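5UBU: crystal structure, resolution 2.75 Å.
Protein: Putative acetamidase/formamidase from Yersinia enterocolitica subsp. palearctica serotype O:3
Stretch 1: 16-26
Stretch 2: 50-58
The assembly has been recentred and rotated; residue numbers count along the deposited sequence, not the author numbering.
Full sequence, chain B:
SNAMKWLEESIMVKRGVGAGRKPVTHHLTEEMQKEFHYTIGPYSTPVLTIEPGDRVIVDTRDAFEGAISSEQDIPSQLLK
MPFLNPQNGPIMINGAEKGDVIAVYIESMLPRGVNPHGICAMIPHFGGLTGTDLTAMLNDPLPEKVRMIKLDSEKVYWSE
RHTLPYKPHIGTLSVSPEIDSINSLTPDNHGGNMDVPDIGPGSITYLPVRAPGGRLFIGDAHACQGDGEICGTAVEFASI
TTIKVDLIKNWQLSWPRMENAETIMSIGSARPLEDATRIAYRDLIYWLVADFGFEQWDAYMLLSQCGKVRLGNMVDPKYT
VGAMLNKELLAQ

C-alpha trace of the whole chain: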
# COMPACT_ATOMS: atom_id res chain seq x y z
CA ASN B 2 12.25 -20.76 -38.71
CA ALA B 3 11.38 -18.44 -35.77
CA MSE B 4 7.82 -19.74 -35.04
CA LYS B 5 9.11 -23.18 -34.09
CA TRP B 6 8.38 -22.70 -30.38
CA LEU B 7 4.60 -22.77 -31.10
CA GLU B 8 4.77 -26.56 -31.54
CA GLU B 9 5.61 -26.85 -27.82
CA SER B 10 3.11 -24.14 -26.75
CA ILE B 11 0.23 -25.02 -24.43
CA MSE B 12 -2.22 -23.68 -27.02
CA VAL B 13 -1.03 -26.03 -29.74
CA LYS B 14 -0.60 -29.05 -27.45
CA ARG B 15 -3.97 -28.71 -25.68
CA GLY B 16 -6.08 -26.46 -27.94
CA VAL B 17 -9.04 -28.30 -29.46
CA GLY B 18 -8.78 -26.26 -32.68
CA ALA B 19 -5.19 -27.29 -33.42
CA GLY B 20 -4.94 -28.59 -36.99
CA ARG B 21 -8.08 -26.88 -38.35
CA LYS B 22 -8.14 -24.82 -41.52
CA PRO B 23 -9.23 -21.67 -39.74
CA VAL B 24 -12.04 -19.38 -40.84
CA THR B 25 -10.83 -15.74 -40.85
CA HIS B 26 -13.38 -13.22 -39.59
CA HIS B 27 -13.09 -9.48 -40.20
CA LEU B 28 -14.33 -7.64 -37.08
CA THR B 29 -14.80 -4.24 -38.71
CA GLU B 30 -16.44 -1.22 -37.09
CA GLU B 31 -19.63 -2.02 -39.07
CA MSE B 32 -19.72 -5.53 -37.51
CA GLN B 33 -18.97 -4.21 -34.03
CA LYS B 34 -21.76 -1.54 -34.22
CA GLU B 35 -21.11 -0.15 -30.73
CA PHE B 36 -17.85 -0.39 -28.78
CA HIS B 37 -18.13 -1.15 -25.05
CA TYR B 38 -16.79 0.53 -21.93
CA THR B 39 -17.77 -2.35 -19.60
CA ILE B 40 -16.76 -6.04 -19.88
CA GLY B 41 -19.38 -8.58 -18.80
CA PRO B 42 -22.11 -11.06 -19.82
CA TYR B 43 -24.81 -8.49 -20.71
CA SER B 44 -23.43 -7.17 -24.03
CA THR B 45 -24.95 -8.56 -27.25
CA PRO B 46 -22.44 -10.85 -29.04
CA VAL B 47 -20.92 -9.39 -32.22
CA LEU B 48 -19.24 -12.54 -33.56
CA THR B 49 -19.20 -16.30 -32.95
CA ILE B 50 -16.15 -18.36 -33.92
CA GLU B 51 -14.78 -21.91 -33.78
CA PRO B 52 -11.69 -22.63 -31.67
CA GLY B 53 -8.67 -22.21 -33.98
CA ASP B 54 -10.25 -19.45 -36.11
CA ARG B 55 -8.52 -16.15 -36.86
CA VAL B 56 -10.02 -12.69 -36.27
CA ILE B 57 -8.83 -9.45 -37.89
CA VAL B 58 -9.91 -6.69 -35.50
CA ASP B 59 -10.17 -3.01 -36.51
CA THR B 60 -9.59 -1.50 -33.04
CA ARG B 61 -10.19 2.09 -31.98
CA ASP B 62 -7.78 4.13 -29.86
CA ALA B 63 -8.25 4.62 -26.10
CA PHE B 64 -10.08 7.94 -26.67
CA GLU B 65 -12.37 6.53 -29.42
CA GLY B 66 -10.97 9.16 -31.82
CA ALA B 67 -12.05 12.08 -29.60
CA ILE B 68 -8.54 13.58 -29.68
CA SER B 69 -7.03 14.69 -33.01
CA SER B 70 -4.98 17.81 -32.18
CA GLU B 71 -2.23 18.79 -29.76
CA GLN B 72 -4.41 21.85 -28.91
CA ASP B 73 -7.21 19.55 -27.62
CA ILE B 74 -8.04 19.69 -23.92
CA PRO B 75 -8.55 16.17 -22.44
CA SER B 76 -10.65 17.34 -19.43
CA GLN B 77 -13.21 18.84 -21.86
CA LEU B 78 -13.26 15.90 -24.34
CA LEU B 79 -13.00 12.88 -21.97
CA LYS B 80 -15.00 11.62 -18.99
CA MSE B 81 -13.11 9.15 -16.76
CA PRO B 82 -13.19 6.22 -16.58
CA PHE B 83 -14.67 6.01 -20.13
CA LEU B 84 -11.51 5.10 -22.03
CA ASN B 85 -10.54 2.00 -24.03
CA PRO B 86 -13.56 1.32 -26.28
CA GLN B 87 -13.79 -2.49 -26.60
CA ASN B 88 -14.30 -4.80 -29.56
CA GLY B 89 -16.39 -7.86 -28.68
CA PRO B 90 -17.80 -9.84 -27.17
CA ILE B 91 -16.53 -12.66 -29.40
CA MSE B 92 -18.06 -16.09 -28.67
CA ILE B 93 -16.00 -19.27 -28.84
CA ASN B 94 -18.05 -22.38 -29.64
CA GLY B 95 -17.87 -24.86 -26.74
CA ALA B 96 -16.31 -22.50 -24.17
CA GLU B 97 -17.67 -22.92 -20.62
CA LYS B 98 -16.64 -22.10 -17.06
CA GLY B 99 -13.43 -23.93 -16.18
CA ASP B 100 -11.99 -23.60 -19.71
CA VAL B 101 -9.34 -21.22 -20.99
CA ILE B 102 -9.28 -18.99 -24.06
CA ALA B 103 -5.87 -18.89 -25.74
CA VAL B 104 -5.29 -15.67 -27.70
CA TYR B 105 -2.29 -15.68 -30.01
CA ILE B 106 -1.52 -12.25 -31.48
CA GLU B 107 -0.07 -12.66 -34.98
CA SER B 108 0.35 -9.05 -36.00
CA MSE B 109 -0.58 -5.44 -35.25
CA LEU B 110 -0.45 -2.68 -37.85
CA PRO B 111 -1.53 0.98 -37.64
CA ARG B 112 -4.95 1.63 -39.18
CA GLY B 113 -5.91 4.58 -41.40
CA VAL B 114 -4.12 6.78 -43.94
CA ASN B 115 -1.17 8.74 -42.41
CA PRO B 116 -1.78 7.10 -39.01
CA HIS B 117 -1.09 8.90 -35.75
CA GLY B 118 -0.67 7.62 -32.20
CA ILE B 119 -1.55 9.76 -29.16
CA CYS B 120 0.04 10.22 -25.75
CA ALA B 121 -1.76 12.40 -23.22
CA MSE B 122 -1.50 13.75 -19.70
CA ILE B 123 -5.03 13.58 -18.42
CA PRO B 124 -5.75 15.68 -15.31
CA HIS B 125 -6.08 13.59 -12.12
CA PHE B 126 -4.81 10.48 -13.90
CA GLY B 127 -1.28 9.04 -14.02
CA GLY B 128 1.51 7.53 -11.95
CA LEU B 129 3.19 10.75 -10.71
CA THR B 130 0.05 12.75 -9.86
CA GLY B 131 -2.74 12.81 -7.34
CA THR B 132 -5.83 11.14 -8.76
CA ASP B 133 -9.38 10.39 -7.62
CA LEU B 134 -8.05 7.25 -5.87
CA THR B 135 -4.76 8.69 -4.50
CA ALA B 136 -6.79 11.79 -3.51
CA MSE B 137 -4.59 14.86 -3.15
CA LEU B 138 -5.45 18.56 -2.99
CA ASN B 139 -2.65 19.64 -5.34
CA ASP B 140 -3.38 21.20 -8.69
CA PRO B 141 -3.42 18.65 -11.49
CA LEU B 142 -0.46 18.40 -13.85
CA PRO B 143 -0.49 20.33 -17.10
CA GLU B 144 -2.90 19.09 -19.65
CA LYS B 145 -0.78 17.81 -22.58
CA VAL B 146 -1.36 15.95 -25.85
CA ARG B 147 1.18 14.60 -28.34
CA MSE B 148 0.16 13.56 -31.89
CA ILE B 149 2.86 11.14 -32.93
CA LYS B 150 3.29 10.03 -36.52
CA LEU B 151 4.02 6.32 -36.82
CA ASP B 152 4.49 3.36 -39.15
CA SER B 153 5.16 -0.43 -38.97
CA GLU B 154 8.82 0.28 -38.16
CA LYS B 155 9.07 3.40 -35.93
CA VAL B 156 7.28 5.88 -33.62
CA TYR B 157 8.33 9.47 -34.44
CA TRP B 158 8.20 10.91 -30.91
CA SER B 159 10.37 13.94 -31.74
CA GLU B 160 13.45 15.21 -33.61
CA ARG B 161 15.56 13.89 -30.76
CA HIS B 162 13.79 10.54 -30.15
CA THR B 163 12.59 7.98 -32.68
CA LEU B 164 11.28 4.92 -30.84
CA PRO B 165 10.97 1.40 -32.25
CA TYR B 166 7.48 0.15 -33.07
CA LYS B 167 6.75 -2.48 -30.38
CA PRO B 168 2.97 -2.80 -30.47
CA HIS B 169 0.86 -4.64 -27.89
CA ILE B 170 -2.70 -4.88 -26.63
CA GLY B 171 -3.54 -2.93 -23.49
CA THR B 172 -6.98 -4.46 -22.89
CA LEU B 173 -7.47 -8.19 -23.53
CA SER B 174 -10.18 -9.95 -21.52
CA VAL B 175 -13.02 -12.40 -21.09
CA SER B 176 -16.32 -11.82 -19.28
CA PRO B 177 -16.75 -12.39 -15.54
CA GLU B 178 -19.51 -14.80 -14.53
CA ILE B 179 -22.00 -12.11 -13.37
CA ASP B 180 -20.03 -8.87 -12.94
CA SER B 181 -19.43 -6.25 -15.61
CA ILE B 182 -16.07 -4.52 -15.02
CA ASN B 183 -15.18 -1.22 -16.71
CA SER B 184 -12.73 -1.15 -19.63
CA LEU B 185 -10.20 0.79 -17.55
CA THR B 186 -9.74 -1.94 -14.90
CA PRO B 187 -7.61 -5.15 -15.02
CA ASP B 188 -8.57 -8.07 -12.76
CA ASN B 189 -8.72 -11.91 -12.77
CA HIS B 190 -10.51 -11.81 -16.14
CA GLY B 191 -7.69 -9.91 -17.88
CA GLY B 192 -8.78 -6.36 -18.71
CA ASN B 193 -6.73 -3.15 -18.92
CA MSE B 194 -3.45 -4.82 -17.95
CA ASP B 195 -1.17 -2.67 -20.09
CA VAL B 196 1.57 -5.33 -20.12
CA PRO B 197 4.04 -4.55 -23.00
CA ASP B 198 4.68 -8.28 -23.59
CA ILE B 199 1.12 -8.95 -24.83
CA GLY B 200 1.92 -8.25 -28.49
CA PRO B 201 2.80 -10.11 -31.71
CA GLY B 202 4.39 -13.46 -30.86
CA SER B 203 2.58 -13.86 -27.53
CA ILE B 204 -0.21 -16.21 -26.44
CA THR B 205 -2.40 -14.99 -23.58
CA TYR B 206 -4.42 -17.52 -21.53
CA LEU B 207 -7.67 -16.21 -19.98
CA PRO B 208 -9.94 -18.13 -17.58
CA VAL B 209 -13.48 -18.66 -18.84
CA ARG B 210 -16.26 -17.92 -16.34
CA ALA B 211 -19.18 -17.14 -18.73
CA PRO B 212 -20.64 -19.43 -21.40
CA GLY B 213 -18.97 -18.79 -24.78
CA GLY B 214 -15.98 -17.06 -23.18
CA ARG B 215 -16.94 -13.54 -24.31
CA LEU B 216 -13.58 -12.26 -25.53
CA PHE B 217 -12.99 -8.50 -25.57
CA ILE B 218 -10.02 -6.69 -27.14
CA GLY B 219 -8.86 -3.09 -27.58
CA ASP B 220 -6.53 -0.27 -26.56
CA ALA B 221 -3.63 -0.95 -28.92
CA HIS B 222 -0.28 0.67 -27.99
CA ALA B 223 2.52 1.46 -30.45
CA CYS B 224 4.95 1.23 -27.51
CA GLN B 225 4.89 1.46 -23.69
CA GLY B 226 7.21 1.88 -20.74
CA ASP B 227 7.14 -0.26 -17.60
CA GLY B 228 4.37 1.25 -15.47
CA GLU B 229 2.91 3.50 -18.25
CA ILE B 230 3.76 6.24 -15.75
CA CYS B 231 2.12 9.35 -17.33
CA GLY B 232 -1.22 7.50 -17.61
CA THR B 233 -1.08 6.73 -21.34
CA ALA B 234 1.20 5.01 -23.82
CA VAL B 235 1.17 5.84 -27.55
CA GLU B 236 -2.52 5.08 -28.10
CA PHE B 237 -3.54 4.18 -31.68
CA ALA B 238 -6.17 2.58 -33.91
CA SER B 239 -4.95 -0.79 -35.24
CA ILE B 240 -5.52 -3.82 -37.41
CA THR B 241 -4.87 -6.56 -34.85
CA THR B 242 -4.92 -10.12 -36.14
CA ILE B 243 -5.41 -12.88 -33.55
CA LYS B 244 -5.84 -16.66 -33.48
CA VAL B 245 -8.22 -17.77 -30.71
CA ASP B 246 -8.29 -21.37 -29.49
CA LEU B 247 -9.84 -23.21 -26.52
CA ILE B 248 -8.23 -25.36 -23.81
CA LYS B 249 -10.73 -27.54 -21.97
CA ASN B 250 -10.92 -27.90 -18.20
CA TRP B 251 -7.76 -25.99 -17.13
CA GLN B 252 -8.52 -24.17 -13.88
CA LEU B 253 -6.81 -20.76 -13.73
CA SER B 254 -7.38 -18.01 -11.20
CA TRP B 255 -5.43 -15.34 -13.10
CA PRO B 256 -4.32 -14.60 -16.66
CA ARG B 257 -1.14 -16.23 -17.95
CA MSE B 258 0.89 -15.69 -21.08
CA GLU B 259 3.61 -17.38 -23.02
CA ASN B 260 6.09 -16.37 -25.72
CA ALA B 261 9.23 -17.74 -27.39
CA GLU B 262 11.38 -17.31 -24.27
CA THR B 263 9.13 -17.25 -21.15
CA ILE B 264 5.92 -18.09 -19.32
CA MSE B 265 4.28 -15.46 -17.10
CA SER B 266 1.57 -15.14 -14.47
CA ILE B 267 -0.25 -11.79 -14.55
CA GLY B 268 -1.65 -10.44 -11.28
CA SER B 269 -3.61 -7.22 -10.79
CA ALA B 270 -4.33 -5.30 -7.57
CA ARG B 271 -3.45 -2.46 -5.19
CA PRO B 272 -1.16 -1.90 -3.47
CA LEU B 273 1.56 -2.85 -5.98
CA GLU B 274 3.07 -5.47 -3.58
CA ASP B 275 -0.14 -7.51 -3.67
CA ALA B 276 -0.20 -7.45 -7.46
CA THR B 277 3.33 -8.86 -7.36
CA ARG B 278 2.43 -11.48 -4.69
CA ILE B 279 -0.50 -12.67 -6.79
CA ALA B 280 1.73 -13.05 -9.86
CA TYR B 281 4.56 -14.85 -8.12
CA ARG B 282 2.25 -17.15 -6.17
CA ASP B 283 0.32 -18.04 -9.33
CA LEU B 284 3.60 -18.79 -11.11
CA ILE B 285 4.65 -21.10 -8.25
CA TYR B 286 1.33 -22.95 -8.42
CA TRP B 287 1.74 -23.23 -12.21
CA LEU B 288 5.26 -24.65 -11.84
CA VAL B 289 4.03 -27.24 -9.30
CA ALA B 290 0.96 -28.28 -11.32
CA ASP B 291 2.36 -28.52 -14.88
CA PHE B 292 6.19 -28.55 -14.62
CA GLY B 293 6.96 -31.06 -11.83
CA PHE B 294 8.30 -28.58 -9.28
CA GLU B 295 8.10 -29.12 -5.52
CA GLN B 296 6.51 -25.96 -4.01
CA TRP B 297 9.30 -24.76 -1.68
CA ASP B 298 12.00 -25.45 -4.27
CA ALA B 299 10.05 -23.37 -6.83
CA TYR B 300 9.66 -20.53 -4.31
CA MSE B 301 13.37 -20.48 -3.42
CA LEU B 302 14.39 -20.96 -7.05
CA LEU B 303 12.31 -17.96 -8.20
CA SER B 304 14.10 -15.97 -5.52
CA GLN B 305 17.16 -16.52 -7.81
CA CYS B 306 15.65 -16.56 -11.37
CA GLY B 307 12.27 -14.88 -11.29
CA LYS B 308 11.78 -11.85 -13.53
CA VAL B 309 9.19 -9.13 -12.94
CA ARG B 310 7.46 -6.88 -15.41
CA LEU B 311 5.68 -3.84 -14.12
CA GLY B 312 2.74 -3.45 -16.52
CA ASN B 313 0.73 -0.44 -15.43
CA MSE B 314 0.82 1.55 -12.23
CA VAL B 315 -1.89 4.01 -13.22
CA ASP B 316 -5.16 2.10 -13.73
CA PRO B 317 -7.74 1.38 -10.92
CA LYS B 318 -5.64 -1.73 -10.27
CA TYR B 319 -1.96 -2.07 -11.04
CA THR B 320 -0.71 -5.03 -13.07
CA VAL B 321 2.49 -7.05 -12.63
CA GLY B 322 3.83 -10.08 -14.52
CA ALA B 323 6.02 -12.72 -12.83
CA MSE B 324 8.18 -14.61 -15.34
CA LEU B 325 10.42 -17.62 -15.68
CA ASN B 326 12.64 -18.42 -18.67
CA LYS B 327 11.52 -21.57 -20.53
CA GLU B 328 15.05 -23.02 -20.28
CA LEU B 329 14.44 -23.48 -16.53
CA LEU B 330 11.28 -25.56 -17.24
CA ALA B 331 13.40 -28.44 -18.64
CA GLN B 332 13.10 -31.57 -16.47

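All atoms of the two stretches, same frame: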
# COMPACT_ATOMS: atom_id res chain seq x y z
N GLY B 16 -4.97 -27.13 -27.26
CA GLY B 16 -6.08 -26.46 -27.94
C GLY B 16 -6.85 -27.42 -28.81
O GLY B 16 -6.25 -28.19 -29.59
N VAL B 17 -8.17 -27.40 -28.68
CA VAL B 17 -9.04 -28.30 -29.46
C VAL B 17 -9.05 -27.98 -30.96
O VAL B 17 -9.30 -28.87 -31.78
CB VAL B 17 -10.50 -28.34 -28.92
CG1 VAL B 17 -10.52 -28.85 -27.49
CG2 VAL B 17 -11.19 -26.98 -29.02
N GLY B 18 -8.78 -26.72 -31.29
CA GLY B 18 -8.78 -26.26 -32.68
C GLY B 18 -7.47 -26.47 -33.44
O GLY B 18 -7.38 -26.10 -34.62
N ALA B 19 -6.46 -27.04 -32.78
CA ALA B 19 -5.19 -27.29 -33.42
C ALA B 19 -5.42 -28.21 -34.63
O ALA B 19 -6.16 -29.23 -34.60
CB ALA B 19 -4.19 -27.92 -32.47
N GLY B 20 -4.83 -27.82 -35.73
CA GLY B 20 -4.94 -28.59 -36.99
C GLY B 20 -6.03 -28.16 -37.95
O GLY B 20 -5.99 -28.54 -39.12
N ARG B 21 -6.99 -27.35 -37.48
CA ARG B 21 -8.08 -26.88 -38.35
C ARG B 21 -7.66 -25.83 -39.37
O ARG B 21 -6.74 -25.06 -39.12
CB ARG B 21 -9.20 -26.24 -37.51
CG ARG B 21 -9.98 -27.18 -36.63
CD ARG B 21 -11.09 -26.47 -35.86
NE ARG B 21 -12.04 -25.74 -36.72
CZ ARG B 21 -12.01 -24.43 -36.98
NH1 ARG B 21 -12.94 -23.90 -37.77
NH2 ARG B 21 -11.09 -23.62 -36.45
N LYS B 22 -8.34 -25.84 -40.52
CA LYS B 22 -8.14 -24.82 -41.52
C LYS B 22 -9.03 -23.74 -40.92
O LYS B 22 -10.26 -23.87 -40.91
CB LYS B 22 -8.67 -25.24 -42.90
CG LYS B 22 -8.45 -24.18 -43.98
CD LYS B 22 -9.26 -24.47 -45.22
CE LYS B 22 -9.22 -23.30 -46.20
NZ LYS B 22 -10.09 -23.59 -47.37
N PRO B 23 -8.42 -22.67 -40.40
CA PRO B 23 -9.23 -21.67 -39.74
C PRO B 23 -10.04 -20.77 -40.66
O PRO B 23 -9.64 -20.51 -41.80
CB PRO B 23 -8.19 -20.83 -39.00
CG PRO B 23 -7.01 -20.86 -39.89
CD PRO B 23 -7.03 -22.20 -40.59
N VAL B 24 -11.18 -20.32 -40.15
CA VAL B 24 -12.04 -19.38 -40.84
C VAL B 24 -11.55 -18.02 -40.32
O VAL B 24 -11.36 -17.85 -39.11
CB VAL B 24 -13.53 -19.58 -40.49
CG1 VAL B 24 -14.40 -18.50 -41.13
CG2 VAL B 24 -14.00 -20.96 -40.92
N THR B 25 -11.30 -17.08 -41.23
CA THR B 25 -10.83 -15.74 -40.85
C THR B 25 -12.02 -14.80 -40.88
O THR B 25 -12.71 -14.66 -41.90
CB THR B 25 -9.74 -15.24 -41.82
OG1 THR B 25 -8.61 -16.13 -41.75
CG2 THR B 25 -9.28 -13.82 -41.46
N HIS B 26 -12.28 -14.17 -39.73
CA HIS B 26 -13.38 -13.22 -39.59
C HIS B 26 -12.81 -11.82 -39.56
O HIS B 26 -11.72 -11.61 -39.04
CB HIS B 26 -14.13 -13.50 -38.29
CG HIS B 26 -14.53 -14.94 -38.13
ND1 HIS B 26 -15.71 -15.45 -38.64
CD2 HIS B 26 -13.91 -15.97 -37.52
CE1 HIS B 26 -15.79 -16.73 -38.35
NE2 HIS B 26 -14.71 -17.07 -37.67
N ILE B 50 -17.19 -17.64 -33.19
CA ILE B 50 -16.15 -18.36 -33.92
C ILE B 50 -15.89 -19.77 -33.38
O ILE B 50 -16.32 -20.12 -32.27
CB ILE B 50 -14.80 -17.59 -33.85
CG1 ILE B 50 -14.26 -17.54 -32.42
CG2 ILE B 50 -14.96 -16.17 -34.40
CD1 ILE B 50 -12.91 -16.85 -32.32
N GLU B 51 -15.18 -20.56 -34.17
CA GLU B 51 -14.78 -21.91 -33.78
C GLU B 51 -13.37 -21.81 -33.19
O GLU B 51 -12.58 -20.95 -33.60
CB GLU B 51 -14.77 -22.84 -35.00
CG GLU B 51 -16.14 -23.12 -35.59
CD GLU B 51 -17.00 -24.00 -34.70
OE1 GLU B 51 -16.47 -24.65 -33.78
OE2 GLU B 51 -18.22 -24.06 -34.92
N PRO B 52 -13.04 -22.68 -32.20
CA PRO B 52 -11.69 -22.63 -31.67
C PRO B 52 -10.70 -22.91 -32.81
O PRO B 52 -10.89 -23.85 -33.58
CB PRO B 52 -11.67 -23.76 -30.64
CG PRO B 52 -13.08 -23.93 -30.22
CD PRO B 52 -13.89 -23.63 -31.45
N GLY B 53 -9.68 -22.07 -32.92
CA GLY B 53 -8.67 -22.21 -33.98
C GLY B 53 -8.82 -21.15 -35.05
O GLY B 53 -7.90 -20.94 -35.82
N ASP B 54 -9.99 -20.52 -35.12
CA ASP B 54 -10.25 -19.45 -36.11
C ASP B 54 -9.41 -18.20 -35.85
O ASP B 54 -8.93 -17.97 -34.75
CB ASP B 54 -11.73 -19.02 -36.11
CG ASP B 54 -12.65 -20.02 -36.78
OD1 ASP B 54 -12.18 -21.03 -37.35
OD2 ASP B 54 -13.88 -19.77 -36.75
N ARG B 55 -9.26 -17.41 -36.91
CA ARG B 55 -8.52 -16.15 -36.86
C ARG B 55 -9.52 -15.00 -36.92
O ARG B 55 -10.59 -15.12 -37.52
CB ARG B 55 -7.52 -16.08 -38.02
CG ARG B 55 -6.33 -16.99 -37.81
CD ARG B 55 -5.46 -17.20 -39.04
NE ARG B 55 -4.77 -15.95 -39.37
CZ ARG B 55 -5.02 -15.19 -40.44
NH1 ARG B 55 -4.31 -14.07 -40.62
NH2 ARG B 55 -5.91 -15.54 -41.36
N VAL B 56 -9.18 -13.88 -36.27
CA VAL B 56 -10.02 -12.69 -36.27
C VAL B 56 -9.14 -11.48 -36.55
O VAL B 56 -8.11 -11.30 -35.90
CB VAL B 56 -10.76 -12.49 -34.94
CG1 VAL B 56 -11.67 -11.26 -35.01
CG2 VAL B 56 -11.58 -13.72 -34.59
N ILE B 57 -9.54 -10.67 -37.53
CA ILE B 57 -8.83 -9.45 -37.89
C ILE B 57 -9.67 -8.33 -37.29
O ILE B 57 -10.73 -7.99 -37.82
CB ILE B 57 -8.72 -9.30 -39.42
CG1 ILE B 57 -8.01 -10.52 -40.03
CG2 ILE B 57 -7.99 -7.99 -39.77
CD1 ILE B 57 -7.91 -10.49 -41.55
N VAL B 58 -9.18 -7.75 -36.20
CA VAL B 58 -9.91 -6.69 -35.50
C VAL B 58 -9.46 -5.27 -35.85
O VAL B 58 -8.28 -4.96 -35.78
CB VAL B 58 -9.73 -6.84 -33.97
CG1 VAL B 58 -10.62 -5.84 -33.24
CG2 VAL B 58 -10.07 -8.25 -33.52

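The contact joins a short parallel strand pairing to a buried carboxylate, that of Asp-54, which binds Arg-21, Val-24 and His-26 of the first stretch. In the pairing, Arg-55 N donates to Val-24 O (3.1 Å), His-26 N to Arg-55 O (2.9 Å) and Ile-57 N to His-26 O (2.8 Å), the alternation expected of parallel strands.

His-26 covers the most surface. With chi1 at -51° (m), the end of the side chain comes nearer to stretch 2, where NE2 donates to Asp-54 OD2 (3.0 Å, nearly linear) while one ring face receives Ile-50, His-26 CD2 lying 3.3 Å from Ile-50 CG2. A polar edge and an apolar face are thus both used.

Arg-55 and Thr-25 share the other face of the sheet; Thr-25 OG1 lies 2.8 Å from Arg-55 NH2, at the guanidinium edge, and Thr-25 CG2 packs 3.6 Å from Ile-57 CD1.

Asp-54 is the hub. Its OD1 accepts from Val-24 N (3.1 Å) and forms a salt bridge with Arg-21 NH2 (3.0 Å), with NH1 also donating to it; OD2 accepts from Glu-51 N (3.0 Å) as well as from the histidine, bracing the type II turn from Glu-51 to Asp-54. Backbone space matters too: a CB on Gly-18 would clash with Pro-52 O, and one on Gly-53 with Gly-18 O.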